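Local coordinates for protein-glutaminase (Chryseobacterium proteolyticum, PDB 2ZK9) that deamidates glutamine side chains of proteins, hydrolysing their amide to a carboxylate and releasing ammonia, probably by a papain-like thiol mechanism, at residues 1-14 with 50-62. Residues are numbered along the deposited sequence; the frame is centred on the assembly and turned at random. Where two conformers were deposited one is given.
Sequences LASVIPDVATLNSL and RQILMNNGYDCEK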
ATOM      1  N   LEU A   1     -10.624  -9.637 -16.263  1.00 16.77           N
ATOM      2  CA  LEU A   1      -9.973  -9.327 -15.008  1.00 14.88           C
ATOM      3  C   LEU A   1      -9.499 -10.629 -14.329  1.00 14.37           C
ATOM      4  O   LEU A   1     -10.289 -11.549 -14.135  1.00 17.49           O
ATOM      5  CB  LEU A   1     -10.954  -8.467 -14.147  1.00 15.49           C
ATOM      6  CG  LEU A   1     -10.326  -7.876 -12.897  1.00 14.45           C
ATOM      7  CD1 LEU A   1      -9.199  -6.883 -13.212  1.00 18.51           C
ATOM      8  CD2 LEU A   1     -11.355  -7.155 -12.020  1.00 16.84           C
ATOM      9  N   ALA A   2      -8.201 -10.733 -14.033  1.00 13.00           N
ATOM     10  CA  ALA A   2      -7.607 -11.946 -13.487  1.00 13.44           C
ATOM     11  C   ALA A   2      -7.047 -11.742 -12.092  1.00 12.20           C
ATOM     12  O   ALA A   2      -6.293 -10.790 -11.877  1.00 12.64           O
ATOM     13  CB  ALA A   2      -6.483 -12.469 -14.371  1.00 15.80           C
ATOM     14  N   SER A   3      -7.359 -12.615 -11.152  1.00 11.80           N
ATOM     15  CA  SER A   3      -6.887 -12.517  -9.770  0.64 10.94           C
ATOM     16  C   SER A   3      -5.478 -13.068  -9.568  1.00 11.29           C
ATOM     17  O   SER A   3      -4.898 -12.821  -8.517  1.00 12.26           O
ATOM     18  CB  SER A   3      -7.775 -13.326  -8.821  0.64 12.01           C
ATOM     19  OG  SER A   3      -8.957 -12.550  -8.616  0.64  9.83           O
ATOM     20  N   VAL A   4      -5.001 -13.844 -10.534  1.00 11.65           N
ATOM     21  CA  VAL A   4      -3.684 -14.438 -10.412  1.00 12.34           C
ATOM     22  C   VAL A   4      -2.824 -14.002 -11.566  1.00 11.92           C
ATOM     23  O   VAL A   4      -3.186 -14.199 -12.718  1.00 15.24           O
ATOM     24  CB  VAL A   4      -3.729 -15.981 -10.315  1.00 13.71           C
ATOM     25  CG1 VAL A   4      -2.341 -16.553 -10.187  1.00 16.50           C
ATOM     26  CG2 VAL A   4      -4.615 -16.432  -9.179  1.00 15.08           C
ATOM     27  N   ILE A   5      -1.684 -13.411 -11.268  1.00 11.19           N
ATOM     28  CA  ILE A   5      -0.689 -12.959 -12.249  0.52 11.60           C
ATOM     29  C   ILE A   5       0.010 -14.170 -12.807  1.00 12.42           C
ATOM     30  O   ILE A   5       0.324 -15.133 -12.061  1.00 12.47           O
ATOM     31  CB  ILE A   5       0.234 -11.957 -11.541  0.52 10.85           C
ATOM     32  CG1 ILE A   5      -0.382 -10.551 -11.438  0.52 10.98           C
ATOM     33  CG2 ILE A   5       1.634 -11.836 -12.131  0.52 12.52           C
ATOM     34  CD1 ILE A   5      -1.669 -10.451 -10.647  0.52 10.92           C
ATOM     35  N   PRO A   6       0.272 -14.241 -14.117  1.00 12.74           N
ATOM     36  CA  PRO A   6       0.703 -15.508 -14.728  1.00 14.07           C
ATOM     37  C   PRO A   6       2.116 -15.975 -14.433  1.00 14.14           C
ATOM     38  O   PRO A   6       2.366 -17.168 -14.549  1.00 15.18           O
ATOM     39  CB  PRO A   6       0.562 -15.275 -16.230  1.00 16.24           C
ATOM     40  CG  PRO A   6       0.619 -13.772 -16.380  1.00 15.43           C
ATOM     41  CD  PRO A   6      -0.080 -13.258 -15.183  1.00 13.47           C
ATOM     42  N   ASP A   7       3.046 -15.088 -14.061  1.00 13.90           N
ATOM     43  CA  ASP A   7       4.438 -15.474 -13.884  0.52 14.00           C
ATOM     44  C   ASP A   7       5.147 -14.366 -13.119  1.00 14.22           C
ATOM     45  O   ASP A   7       4.653 -13.253 -12.927  1.00 13.82           O
ATOM     46  CB  ASP A   7       5.088 -15.771 -15.228  0.52 15.78           C
ATOM     47  CG  ASP A   7       4.713 -14.787 -16.314  0.52 14.20           C
ATOM     48  OD1 ASP A   7       4.221 -15.188 -17.388  0.52 20.92           O
ATOM     49  OD2 ASP A   7       4.890 -13.589 -16.077  0.52 12.95           O
ATOM     50  N   VAL A   8       6.352 -14.704 -12.672  1.00 15.14           N
ATOM     51  CA  VAL A   8       7.227 -13.805 -11.966  0.51 15.26           C
ATOM     52  C   VAL A   8       7.723 -12.641 -12.791  0.51 15.04           C
ATOM     53  O   VAL A   8       7.940 -11.538 -12.293  0.51 17.24           O
ATOM     54  CB  VAL A   8       8.427 -14.619 -11.418  0.51 15.97           C
ATOM     55  CG1 VAL A   8       9.479 -13.642 -10.925  0.51 18.12           C
ATOM     56  CG2 VAL A   8       7.908 -15.573 -10.350  0.51 18.58           C
ATOM     57  N   ALA A   9       7.870 -12.838 -14.084  1.00 15.49           N
ATOM     58  CA  ALA A   9       8.268 -11.741 -14.957  1.00 16.20           C
ATOM     59  C   ALA A   9       7.159 -10.694 -14.943  1.00 15.32           C
ATOM     60  O   ALA A   9       7.463  -9.493 -14.921  1.00 15.79           O
ATOM     61  CB  ALA A   9       8.539 -12.184 -16.389  1.00 20.16           C
ATOM     62  N   THR A  10       5.924 -11.105 -14.961  1.00 14.18           N
ATOM     63  CA  THR A  10       4.792 -10.168 -14.953  1.00 12.94           C
ATOM     64  C   THR A  10       4.689  -9.512 -13.592  1.00 11.76           C
ATOM     65  O   THR A  10       4.454  -8.295 -13.508  1.00 12.71           O
ATOM     66  CB  THR A  10       3.508 -10.882 -15.388  1.00 13.37           C
ATOM     67  OG1 THR A  10       3.704 -11.422 -16.697  1.00 16.02           O
ATOM     68  CG2 THR A  10       2.377  -9.865 -15.477  1.00 14.58           C
ATOM     69  N   LEU A  11       4.853 -10.251 -12.495  1.00 12.64           N
ATOM     70  CA  LEU A  11       4.879  -9.637 -11.180  1.00 11.73           C
ATOM     71  C   LEU A  11       5.934  -8.561 -11.118  1.00 12.03           C
ATOM     72  O   LEU A  11       5.679  -7.449 -10.589  1.00 12.26           O
ATOM     73  CB  LEU A  11       5.196 -10.734 -10.159  1.00 13.03           C
ATOM     74  CG  LEU A  11       5.324 -10.218  -8.731  1.00 13.52           C
ATOM     75  CD1 LEU A  11       4.008  -9.791  -8.164  1.00 16.79           C
ATOM     76  CD2 LEU A  11       5.943 -11.309  -7.846  1.00 17.29           C
ATOM     77  N   ASN A  12       7.108  -8.803 -11.647  1.00 13.21           N
ATOM     78  CA  ASN A  12       8.198  -7.800 -11.593  1.00 14.17           C
ATOM     79  C   ASN A  12       7.887  -6.596 -12.436  1.00 12.97           C
ATOM     80  O   ASN A  12       8.148  -5.451 -12.073  1.00 13.64           O
ATOM     81  CB  ASN A  12       9.514  -8.480 -12.033  1.00 16.42           C
ATOM     82  CG  ASN A  12      10.004  -9.429 -10.958  1.00 19.89           C
ATOM     83  OD1 ASN A  12       9.758  -9.349  -9.760  1.00 22.34           O
ATOM     84  ND2 ASN A  12      10.813 -10.397 -11.455  1.00 24.66           N
ATOM     85  N   SER A  13       7.313  -6.807 -13.590  1.00 13.26           N
ATOM     86  CA  SER A  13       6.871  -5.713 -14.432  1.00 13.47           C
ATOM     87  C   SER A  13       5.884  -4.829 -13.682  1.00 12.23           C
ATOM     88  O   SER A  13       5.930  -3.583 -13.747  1.00 13.34           O
ATOM     89  CB  SER A  13       6.237  -6.275 -15.738  1.00 14.60           C
ATOM     90  OG  SER A  13       5.713  -5.168 -16.438  1.00 18.46           O
ATOM     91  N   LEU A  14       4.899  -5.462 -13.048  0.90 12.15           N
ATOM     92  CA  LEU A  14       3.895  -4.694 -12.318  0.90 11.23           C
ATOM     93  C   LEU A  14       4.555  -3.925 -11.152  0.90 11.09           C
ATOM     94  O   LEU A  14       4.204  -2.747 -10.913  0.90 11.68           O
ATOM     95  CB  LEU A  14       2.798  -5.614 -11.835  0.90 11.63           C
ATOM     96  CG  LEU A  14       1.922  -6.258 -12.872  0.90 11.05           C
ATOM     97  CD1 LEU A  14       1.133  -7.397 -12.242  0.90 13.00           C
ATOM     98  CD2 LEU A  14       0.979  -5.185 -13.442  0.90 13.91           C
ATOM     99  N   ARG A  50      -3.530  -0.767  -6.842  1.00  8.43           N
ATOM    100  CA  ARG A  50      -4.530  -1.670  -7.423  1.00  8.79           C
ATOM    101  C   ARG A  50      -4.991  -1.166  -8.778  1.00  8.99           C
ATOM    102  O   ARG A  50      -5.149  -1.966  -9.687  1.00 10.31           O
ATOM    103  CB  ARG A  50      -5.693  -1.860  -6.479  1.00  8.22           C
ATOM    104  CG  ARG A  50      -6.827  -2.654  -7.124  1.00  8.86           C
ATOM    105  CD  ARG A  50      -7.885  -2.939  -6.101  1.00  9.15           C
ATOM    106  NE  ARG A  50      -9.028  -3.689  -6.705  1.00  9.00           N
ATOM    107  CZ  ARG A  50     -10.130  -3.146  -7.123  1.00  9.42           C
ATOM    108  NH1 ARG A  50     -10.402  -1.828  -7.006  1.00  9.75           N
ATOM    109  NH2 ARG A  50     -11.077  -3.953  -7.649  1.00 10.40           N
ATOM    110  N   GLN A  51      -5.156   0.153  -8.959  1.00  9.62           N
ATOM    111  CA  GLN A  51      -5.547   0.692 -10.244  1.00 10.32           C
ATOM    112  C   GLN A  51      -4.494   0.329 -11.297  1.00 10.45           C
ATOM    113  O   GLN A  51      -4.844   0.027 -12.452  1.00 10.97           O
ATOM    114  CB  GLN A  51      -5.777   2.196 -10.174  1.00 10.87           C
ATOM    115  CG  GLN A  51      -6.194   2.833 -11.485  1.00 13.65           C
ATOM    116  CD  GLN A  51      -6.236   4.346 -11.450  1.00 13.19           C
ATOM    117  OE1 GLN A  51      -5.254   4.962 -11.091  1.00 11.91           O
ATOM    118  NE2 GLN A  51      -7.431   4.901 -11.763  1.00 18.23           N
ATOM    119  N   ILE A  52      -3.217   0.391 -10.962  1.00 10.34           N
ATOM    120  CA  ILE A  52      -2.173   0.023 -11.905  1.00 10.75           C
ATOM    121  C   ILE A  52      -2.293  -1.468 -12.284  1.00  9.99           C
ATOM    122  O   ILE A  52      -2.210  -1.829 -13.452  1.00 11.68           O
ATOM    123  CB  ILE A  52      -0.781   0.371 -11.368  1.00 11.89           C
ATOM    124  CG1 ILE A  52      -0.677   1.905 -11.242  1.00 14.16           C
ATOM    125  CG2 ILE A  52       0.291  -0.240 -12.228  1.00 13.69           C
ATOM    126  CD1 ILE A  52       0.495   2.400 -10.473  1.00 17.45           C
ATOM    127  N   LEU A  53      -2.533  -2.329 -11.310  1.00  9.70           N
ATOM    128  CA  LEU A  53      -2.760  -3.736 -11.646  1.00  9.18           C
ATOM    129  C   LEU A  53      -3.980  -3.880 -12.571  1.00  8.96           C
ATOM    130  O   LEU A  53      -3.909  -4.607 -13.568  1.00  9.71           O
ATOM    131  CB  LEU A  53      -2.975  -4.619 -10.395  1.00  9.84           C
ATOM    132  CG  LEU A  53      -1.677  -5.377  -9.935  1.00 10.82           C
ATOM    133  CD1 LEU A  53      -0.597  -4.418  -9.526  1.00 11.91           C
ATOM    134  CD2 LEU A  53      -2.027  -6.310  -8.804  1.00 12.37           C
ATOM    135  N   MET A  54      -5.071  -3.180 -12.289  1.00  8.86           N
ATOM    136  CA  MET A  54      -6.243  -3.291 -13.096  1.00  9.19           C
ATOM    137  C   MET A  54      -6.023  -2.761 -14.508  1.00 10.18           C
ATOM    138  O   MET A  54      -6.562  -3.317 -15.460  1.00 10.35           O
ATOM    139  CB  MET A  54      -7.450  -2.631 -12.406  1.00  9.77           C
ATOM    140  CG  MET A  54      -7.915  -3.355 -11.179  1.00  9.94           C
ATOM    141  SD  MET A  54      -9.325  -2.656 -10.358  1.00 12.26           S
ATOM    142  CE  MET A  54     -10.628  -2.849 -11.548  1.00 13.84           C
ATOM    143  N   ASN A  55      -5.244  -1.719 -14.654  1.00 11.17           N
ATOM    144  CA  ASN A  55      -4.897  -1.219 -15.980  1.00 12.49           C
ATOM    145  C   ASN A  55      -4.313  -2.347 -16.809  1.00 12.44           C
ATOM    146  O   ASN A  55      -4.508  -2.368 -18.011  1.00 14.55           O
ATOM    147  CB  ASN A  55      -3.973  -0.025 -15.828  1.00 21.63           C
ATOM    148  CG  ASN A  55      -4.637   1.299 -15.365  1.00 25.48           C
ATOM    149  OD1 ASN A  55      -5.876   1.476 -15.481  1.00 27.15           O
ATOM    150  ND2 ASN A  55      -3.763   2.166 -14.900  1.00 29.08           N
ATOM    151  N   ASN A  56      -3.590  -3.239 -16.169  1.00 11.57           N
ATOM    152  CA  ASN A  56      -2.913  -4.379 -16.756  0.55 11.69           C
ATOM    153  C   ASN A  56      -3.775  -5.627 -16.858  1.00 11.45           C
ATOM    154  O   ASN A  56      -3.294  -6.653 -17.318  1.00 14.65           O
ATOM    155  CB  ASN A  56      -1.657  -4.764 -15.942  0.55 12.56           C
ATOM    156  CG  ASN A  56      -0.445  -3.923 -16.207  0.55 11.70           C
ATOM    157  OD1 ASN A  56       0.443  -4.158 -17.045  0.55 11.79           O
ATOM    158  ND2 ASN A  56      -0.345  -2.777 -15.549  0.55 11.94           N
ATOM    159  N   GLY A  57      -5.022  -5.576 -16.427  0.50  9.75           N
ATOM    160  CA  GLY A  57      -5.937  -6.719 -16.461  0.50 14.58           C
ATOM    161  C   GLY A  57      -5.859  -7.609 -15.229  0.50 13.85           C
ATOM    162  O   GLY A  57      -6.317  -8.753 -15.342  0.50 10.09           O
ATOM    163  N   TYR A  58      -5.336  -7.140 -14.102  1.00  9.38           N
ATOM    164  CA  TYR A  58      -5.243  -7.924 -12.884  1.00  9.07           C
ATOM    165  C   TYR A  58      -5.953  -7.256 -11.736  1.00  8.71           C
ATOM    166  O   TYR A  58      -6.013  -6.029 -11.617  1.00 10.02           O
ATOM    167  CB  TYR A  58      -3.762  -8.167 -12.490  1.00  9.80           C
ATOM    168  CG  TYR A  58      -3.025  -8.844 -13.620  1.00 10.06           C
ATOM    169  CD1 TYR A  58      -2.073  -8.198 -14.375  1.00 12.56           C
ATOM    170  CD2 TYR A  58      -3.320 -10.161 -13.916  1.00 11.04           C
ATOM    171  CE1 TYR A  58      -1.425  -8.812 -15.398  1.00 14.92           C
ATOM    172  CE2 TYR A  58      -2.714 -10.791 -14.990  1.00 13.59           C
ATOM    173  CZ  TYR A  58      -1.756 -10.088 -15.729  1.00 14.28           C
ATOM    174  OH  TYR A  58      -1.115 -10.707 -16.764  1.00 17.67           O
ATOM    175  N   ASP A  59      -6.423  -8.078 -10.801  1.00  9.01           N
ATOM    176  CA  ASP A  59      -6.849  -7.607  -9.505  1.00  9.07           C
ATOM    177  C   ASP A  59      -5.920  -8.226  -8.440  1.00  9.17           C
ATOM    178  O   ASP A  59      -5.021  -9.005  -8.768  1.00 11.51           O
ATOM    179  CB  ASP A  59      -8.330  -7.859  -9.254  1.00  9.50           C
ATOM    180  CG  ASP A  59      -9.018  -6.900  -8.296  1.00  9.64           C
ATOM    181  OD1 ASP A  59      -8.318  -6.127  -7.614  1.00 10.73           O
ATOM    182  OD2 ASP A  59     -10.278  -6.883  -8.261  1.00 10.69           O
ATOM    183  N   CYS A  60      -6.139  -7.841  -7.213  1.00  9.25           N
ATOM    184  CA  CYS A  60      -5.381  -8.287  -6.078  1.00  9.14           C
ATOM    185  C   CYS A  60      -6.279  -8.261  -4.851  1.00  8.98           C
ATOM    186  O   CYS A  60      -7.424  -7.835  -4.909  1.00 10.70           O
ATOM    187  CB  CYS A  60      -4.163  -7.398  -5.885  1.00 10.84           C
ATOM    188  SG  CYS A  60      -4.549  -5.654  -5.627  1.00 12.18           S
ATOM    189  N   GLU A  61      -5.695  -8.744  -3.746  1.00  8.71           N
ATOM    190  CA  GLU A  61      -6.296  -8.537  -2.430  1.00  8.43           C
ATOM    191  C   GLU A  61      -5.704  -7.327  -1.775  1.00  8.00           C
ATOM    192  O   GLU A  61      -4.649  -6.786  -2.213  1.00  9.09           O
ATOM    193  CB  GLU A  61      -6.047  -9.796  -1.564  1.00  8.85           C
ATOM    194  CG  GLU A  61      -6.903 -10.988  -2.018  1.00 10.11           C
ATOM    195  CD  GLU A  61      -6.462 -12.233  -1.307  1.00 11.03           C
ATOM    196  OE1 GLU A  61      -5.403 -12.801  -1.660  1.00 11.64           O
ATOM    197  OE2 GLU A  61      -7.136 -12.635  -0.288  1.00 14.17           O
ATOM    198  N   LYS A  62      -6.276  -6.888  -0.682  1.00  8.35           N
ATOM    199  CA  LYS A  62      -5.643  -6.016   0.307  1.00  7.92           C
ATOM    200  C   LYS A  62      -5.280  -6.883   1.502  1.00  7.99           C
ATOM    201  O   LYS A  62      -6.036  -7.792   1.849  1.00  9.03           O
ATOM    202  CB  LYS A  62      -6.531  -4.885   0.768  1.00  8.41           C
ATOM    203  CG  LYS A  62      -7.050  -3.935  -0.278  1.00  8.52           C
ATOM    204  CD  LYS A  62      -5.969  -3.064  -0.907  1.00  8.30           C
ATOM    205  CE  LYS A  62      -6.460  -2.241  -2.066  1.00  8.11           C
ATOM    206  NZ  LYS A  62      -7.563  -1.364  -1.631  1.00  8.70           N
TER
HETATM  207  O   HOH W   1      -3.198 -10.727  -7.653  1.00 13.65           O
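Ile5 lays its CG1 over one face of the Tyr58 ring, a CH-pi contact 4.0 Å from the centroid and 17° off the ring normal, while its CD1 packs against Tyr58 CB. CG of Tyr58 stands anti to the carbonyl carbon (chi1 -57°), carrying the ring back among residues of 1-14: Pro6 CD comes within 3.2 Å of Tyr58 OH, Thr10 CG2 lies near this hydroxyl, and Leu14, its side chain at about a right angle to that of Tyr58, brings CD1 to 3.9 Å from Tyr58 CD1. A leucine in place of Tyr58 would probably leave Ile5 without its aromatic face and open a gap between Pro6 and Thr10. Ala2 N donates to Gly57 O (3.0 Å) and Asp59 N to Ala2 O (2.9 Å), a single beta bridge. A water bridges Ser3 O and Asp59 O. The bridge at Ala2 ties the chain leading into the short, weakly bonded strand 4-5, paired in parallel with strand 82-91, to the link between helix 42-55 and strand 61-66. That helix ends in a Schellman motif: Gly57 has positive phi (88°), Gly57 N bonds Met54 O and Tyr58 N bonds Leu53 O. Leu14 CD2 rests 3.4 Å from Asn56 CG, whose amide bonds Ile52 O and Gln17. Leu1 CD2 lies 3.9 Å from Asp59 OD2; Arg50 grips that carboxylate side-on, NE to OD1 at 2.7 Å and NH2 to OD2.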